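Local atomic coordinates of CdiI immunity protein (Yersinia kristensenii ATCC 33638, PDB entry 5E3E), a protein that probably neutralises the cognate CdiA-CT toxin, a nuclease of the RNase A superfamily, by binding it in a toxin-immunity complex. Residues 55-69 against 78-91. Numbering follows the deposited sequence.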
# COMPACT_ATOMS: atom_id res chain seq x y z
N LEU A 55 -7.87 -15.44 8.77
CA LEU A 55 -8.87 -14.42 9.06
C LEU A 55 -10.27 -14.94 8.90
O LEU A 55 -11.10 -14.70 9.78
CB LEU A 55 -8.69 -13.17 8.19
CG LEU A 55 -7.40 -12.36 8.45
CD1 LEU A 55 -7.32 -11.20 7.46
CD2 LEU A 55 -7.26 -11.86 9.88
N LEU A 56 -10.55 -15.61 7.77
CA LEU A 56 -11.90 -16.04 7.47
C LEU A 56 -12.41 -17.02 8.55
O LEU A 56 -13.60 -17.02 8.88
CB LEU A 56 -11.98 -16.71 6.10
CG LEU A 56 -11.81 -15.86 4.86
CD1 LEU A 56 -11.87 -16.77 3.62
CD2 LEU A 56 -12.88 -14.78 4.91
N ALA A 57 -11.52 -17.85 9.07
CA ALA A 57 -11.91 -18.90 10.01
C ALA A 57 -12.39 -18.35 11.33
O ALA A 57 -13.04 -19.07 12.09
CB ALA A 57 -10.75 -19.87 10.27
N LEU A 58 -12.07 -17.10 11.63
CA LEU A 58 -12.49 -16.51 12.89
C LEU A 58 -13.95 -16.03 12.86
O LEU A 58 -14.49 -15.76 13.88
CB LEU A 58 -11.59 -15.32 13.22
CG LEU A 58 -10.10 -15.59 13.37
CD1 LEU A 58 -9.36 -14.29 13.66
CD2 LEU A 58 -9.84 -16.64 14.44
N SER A 59 -14.56 -15.89 11.68
CA SER A 59 -15.93 -15.33 11.58
C SER A 59 -16.12 -14.05 12.37
O SER A 59 -17.05 -13.92 13.17
CB SER A 59 -17.03 -16.32 11.98
OG SER A 59 -16.96 -17.47 11.19
N LEU A 60 -15.23 -13.11 12.16
CA LEU A 60 -15.30 -11.84 12.88
C LEU A 60 -16.50 -11.02 12.46
O LEU A 60 -16.90 -11.06 11.29
CB LEU A 60 -14.04 -10.98 12.65
CG LEU A 60 -12.71 -11.55 13.07
CD1 LEU A 60 -11.57 -10.66 12.68
CD2 LEU A 60 -12.68 -11.79 14.59
N PRO A 61 -17.04 -10.20 13.38
CA PRO A 61 -17.92 -9.10 13.03
C PRO A 61 -17.34 -8.25 11.91
O PRO A 61 -16.15 -7.93 11.93
CB PRO A 61 -17.99 -8.30 14.32
CG PRO A 61 -17.82 -9.34 15.40
CD PRO A 61 -16.77 -10.25 14.83
N ASP A 62 -18.17 -7.89 10.92
CA ASP A 62 -17.62 -7.22 9.76
C ASP A 62 -16.87 -5.95 10.09
O ASP A 62 -15.88 -5.63 9.43
CB ASP A 62 -18.71 -6.88 8.74
CG ASP A 62 -18.12 -6.38 7.42
OD1 ASP A 62 -17.39 -7.18 6.85
OD2 ASP A 62 -18.35 -5.20 7.07
N ASP A 63 -17.36 -5.18 11.05
CA ASP A 63 -16.67 -3.94 11.40
C ASP A 63 -15.22 -4.19 11.88
O ASP A 63 -14.32 -3.38 11.56
CB ASP A 63 -17.50 -3.06 12.35
CG ASP A 63 -17.77 -3.69 13.73
OD1 ASP A 63 -17.49 -4.86 13.98
OD2 ASP A 63 -18.34 -2.94 14.59
N GLU A 64 -15.00 -5.30 12.59
CA GLU A 64 -13.65 -5.63 13.05
C GLU A 64 -12.77 -6.09 11.90
O GLU A 64 -11.63 -5.68 11.80
CB GLU A 64 -13.67 -6.66 14.20
CG GLU A 64 -14.43 -6.18 15.42
CD GLU A 64 -14.67 -7.25 16.50
OE1 GLU A 64 -13.89 -8.23 16.61
OE2 GLU A 64 -15.65 -7.09 17.26
N LEU A 65 -13.29 -6.93 11.02
CA LEU A 65 -12.52 -7.38 9.87
C LEU A 65 -12.23 -6.21 8.97
O LEU A 65 -11.11 -6.10 8.45
CB LEU A 65 -13.21 -8.51 9.11
CG LEU A 65 -12.42 -9.14 7.97
CD1 LEU A 65 -11.01 -9.54 8.40
CD2 LEU A 65 -13.24 -10.32 7.45
N GLN A 66 -13.17 -5.28 8.82
CA GLN A 66 -12.89 -4.11 7.96
C GLN A 66 -11.81 -3.23 8.55
O GLN A 66 -10.98 -2.72 7.84
CB GLN A 66 -14.15 -3.27 7.69
CG GLN A 66 -13.98 -2.15 6.69
CD GLN A 66 -15.26 -1.36 6.48
OE1 GLN A 66 -16.29 -1.89 6.00
NE2 GLN A 66 -15.21 -0.09 6.82
N ASP A 67 -11.80 -3.06 9.86
CA ASP A 67 -10.74 -2.27 10.49
C ASP A 67 -9.39 -2.94 10.29
O ASP A 67 -8.40 -2.27 10.01
CB ASP A 67 -11.02 -2.17 12.00
CG ASP A 67 -10.11 -1.24 12.69
OD1 ASP A 67 -9.88 -0.14 12.18
OD2 ASP A 67 -9.68 -1.58 13.83
N ILE A 68 -9.35 -4.26 10.34
CA ILE A 68 -8.11 -4.98 10.11
C ILE A 68 -7.59 -4.74 8.68
O ILE A 68 -6.42 -4.41 8.49
CB ILE A 68 -8.31 -6.50 10.36
CG1 ILE A 68 -8.41 -6.76 11.90
CG2 ILE A 68 -7.17 -7.31 9.79
CD1 ILE A 68 -9.12 -8.02 12.27
N LEU A 69 -8.46 -4.94 7.71
CA LEU A 69 -8.02 -4.82 6.29
C LEU A 69 -7.67 -3.40 5.88
O LEU A 69 -6.61 -3.17 5.28
CB LEU A 69 -9.04 -5.41 5.33
CG LEU A 69 -9.43 -6.87 5.58
CD1 LEU A 69 -10.45 -7.32 4.55
CD2 LEU A 69 -8.24 -7.80 5.52
N TYR A 78 -10.83 1.03 -1.35
CA TYR A 78 -12.04 1.02 -0.54
C TYR A 78 -13.03 -0.02 -1.11
O TYR A 78 -14.05 0.31 -1.76
CB TYR A 78 -12.66 2.41 -0.46
CG TYR A 78 -13.74 2.49 0.56
CD1 TYR A 78 -13.42 2.40 1.89
CD2 TYR A 78 -15.09 2.57 0.19
CE1 TYR A 78 -14.40 2.45 2.86
CE2 TYR A 78 -16.09 2.58 1.16
CZ TYR A 78 -15.72 2.56 2.50
OH TYR A 78 -16.64 2.58 3.51
N TYR A 79 -12.70 -1.28 -0.89
CA TYR A 79 -13.50 -2.42 -1.37
C TYR A 79 -14.97 -2.41 -0.92
O TYR A 79 -15.82 -2.95 -1.65
CB TYR A 79 -12.81 -3.76 -1.03
CG TYR A 79 -12.72 -4.00 0.45
CD1 TYR A 79 -13.79 -4.55 1.17
CD2 TYR A 79 -11.58 -3.64 1.14
CE1 TYR A 79 -13.72 -4.69 2.57
CE2 TYR A 79 -11.50 -3.76 2.52
CZ TYR A 79 -12.57 -4.31 3.23
OH TYR A 79 -12.48 -4.48 4.62
N PRO A 80 -15.33 -1.75 0.22
CA PRO A 80 -16.77 -1.80 0.56
C PRO A 80 -17.68 -1.15 -0.51
O PRO A 80 -18.89 -1.42 -0.54
CB PRO A 80 -16.84 -1.07 1.91
CG PRO A 80 -15.53 -1.34 2.51
CD PRO A 80 -14.58 -1.17 1.35
N ASN A 81 -17.13 -0.37 -1.43
CA ASN A 81 -18.01 0.20 -2.47
C ASN A 81 -18.37 -0.80 -3.53
O ASN A 81 -19.35 -0.59 -4.25
CB ASN A 81 -17.47 1.54 -2.99
CG ASN A 81 -17.90 2.71 -2.08
OD1 ASN A 81 -18.87 2.62 -1.29
ND2 ASN A 81 -17.20 3.82 -2.19
N GLU A 82 -17.62 -1.91 -3.61
CA GLU A 82 -17.93 -3.00 -4.53
C GLU A 82 -18.38 -4.28 -3.84
O GLU A 82 -18.81 -5.20 -4.53
CB GLU A 82 -16.72 -3.33 -5.39
CG GLU A 82 -16.59 -2.41 -6.60
CD GLU A 82 -16.16 -1.03 -6.23
OE1 GLU A 82 -17.00 -0.11 -6.25
OE2 GLU A 82 -14.99 -0.86 -5.90
N TRP A 83 -18.23 -4.38 -2.50
CA TRP A 83 -18.41 -5.66 -1.80
C TRP A 83 -19.21 -5.46 -0.54
O TRP A 83 -18.96 -4.52 0.20
CB TRP A 83 -17.05 -6.31 -1.45
CG TRP A 83 -16.34 -6.72 -2.71
CD1 TRP A 83 -15.47 -5.98 -3.43
CD2 TRP A 83 -16.59 -7.90 -3.46
NE1 TRP A 83 -15.12 -6.65 -4.61
CE2 TRP A 83 -15.78 -7.84 -4.62
CE3 TRP A 83 -17.41 -9.02 -3.26
CZ2 TRP A 83 -15.77 -8.87 -5.56
CZ3 TRP A 83 -17.38 -10.04 -4.20
CH2 TRP A 83 -16.59 -9.94 -5.34
N SER A 84 -20.17 -6.36 -0.29
CA SER A 84 -21.13 -6.22 0.81
C SER A 84 -20.47 -6.44 2.16
O SER A 84 -21.03 -6.01 3.16
CB SER A 84 -22.29 -7.24 0.70
OG SER A 84 -21.82 -8.60 0.84
N SER A 85 -19.33 -7.11 2.18
CA SER A 85 -18.64 -7.44 3.43
C SER A 85 -17.18 -7.70 3.16
O SER A 85 -16.78 -8.04 2.03
CB SER A 85 -19.26 -8.66 4.14
OG SER A 85 -18.92 -9.87 3.45
N SER A 86 -16.38 -7.61 4.21
CA SER A 86 -14.96 -7.92 4.14
C SER A 86 -14.74 -9.42 3.87
O SER A 86 -13.86 -9.79 3.10
CB SER A 86 -14.26 -7.46 5.41
OG SER A 86 -14.42 -6.05 5.60
N GLU A 87 -15.55 -10.28 4.48
CA GLU A 87 -15.51 -11.72 4.14
C GLU A 87 -15.67 -11.95 2.66
O GLU A 87 -14.97 -12.75 2.07
CB GLU A 87 -16.64 -12.47 4.87
CG GLU A 87 -16.73 -13.96 4.56
CD GLU A 87 -17.89 -14.65 5.25
OE1 GLU A 87 -18.15 -15.82 4.90
OE2 GLU A 87 -18.51 -14.06 6.16
N GLU A 88 -16.66 -11.32 2.05
CA GLU A 88 -16.90 -11.58 0.63
C GLU A 88 -15.71 -11.11 -0.24
O GLU A 88 -15.35 -11.76 -1.21
CB GLU A 88 -18.23 -11.01 0.17
CG GLU A 88 -19.45 -11.66 0.80
CD GLU A 88 -19.47 -13.18 0.74
OE1 GLU A 88 -19.11 -13.75 -0.31
OE2 GLU A 88 -19.84 -13.85 1.75
N TRP A 89 -15.11 -9.98 0.09
CA TRP A 89 -13.98 -9.51 -0.69
C TRP A 89 -12.81 -10.47 -0.52
O TRP A 89 -12.15 -10.82 -1.50
CB TRP A 89 -13.54 -8.09 -0.32
CG TRP A 89 -12.50 -7.60 -1.26
CD1 TRP A 89 -12.56 -7.65 -2.63
CD2 TRP A 89 -11.21 -7.07 -0.95
NE1 TRP A 89 -11.41 -7.16 -3.19
CE2 TRP A 89 -10.57 -6.78 -2.17
CE3 TRP A 89 -10.57 -6.74 0.25
CZ2 TRP A 89 -9.31 -6.22 -2.23
CZ3 TRP A 89 -9.31 -6.19 0.18
CH2 TRP A 89 -8.70 -5.93 -1.03
N LEU A 90 -12.54 -10.92 0.72
CA LEU A 90 -11.42 -11.86 0.90
C LEU A 90 -11.66 -13.18 0.12
O LEU A 90 -10.71 -13.76 -0.40
CB LEU A 90 -11.17 -12.18 2.37
CG LEU A 90 -10.61 -11.06 3.25
CD1 LEU A 90 -10.44 -11.52 4.69
CD2 LEU A 90 -9.32 -10.53 2.74
N LYS A 91 -12.89 -13.68 0.13
CA LYS A 91 -13.22 -14.91 -0.61
C LYS A 91 -12.98 -14.70 -2.11
O LYS A 91 -12.46 -15.61 -2.82
CB LYS A 91 -14.66 -15.34 -0.36
CG LYS A 91 -14.88 -15.93 1.04
CD LYS A 91 -16.30 -16.46 1.17
CE LYS A 91 -16.48 -17.21 2.49
NZ LYS A 91 -17.83 -17.84 2.68
O HOH W 1 -17.15 -9.84 6.87
O HOH W 2 -16.54 -4.47 5.12
O HOH W 3 -20.93 -4.93 5.82
O HOH W 4 -16.38 2.25 5.95
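Asp62 OD1 takes two hydrogen bonds at the start of helix 86-96: one from the amide of Ser86, with N to OD1 2.9 Å and a nearly straight N-H (167°), and one from a water that in turn accepts from Glu87 N. Ser86 N meets the carboxylate on its syn side, 16° out of plane. With CG anti to the backbone N, the Asp62 side chain reaches Ser86 N directly and Glu87 N through the water, and its negative charge at the N-terminal end of the helix probably interacts favourably with the helix dipole. The other oxygen, OD2, accepts from a further water that also donates to Gln66 OE1 and accepts from Ser86 OG. Tyr79 OH donates to that same Ser86 OG at 2.7 Å, so the buried serine hydroxyl joins the tyrosine to the water network. Ser85, the N-cap residue, closes the turn by accepting from Glu88 N through OG.

Helices 62-72 and 86-96 belong to the all-helical CdiI fold; the axes of segments 62-69 and 86-91 come within 10.1 Å, their N-to-C directions 52° apart, and the packing is knobs-into-holes. Ser86 fills the hole among Asp62, Leu65, Gln66 and Leu69, its CB 3.6 Å from Leu65 CG. One turn on, Leu90 enters a hole shared by Leu65 and Leu69 with Leu55 and Leu56 at the end of helix 42-56. Leu69 CD1 meets Leu90 CD2 tip to tip at 3.9 Å, whereas Leu56 lies alongside Leu90, pointing the other way, its CD2 against Leu90 CB. Tyr79 is sandwiched between Pro80 CD on one face and Trp89 CE3 on the other. The extended Gln66 side chain brings OE1 to 3.6 Å from Pro80 CG; Tyr78 packs on Arg80 of the toxin chain.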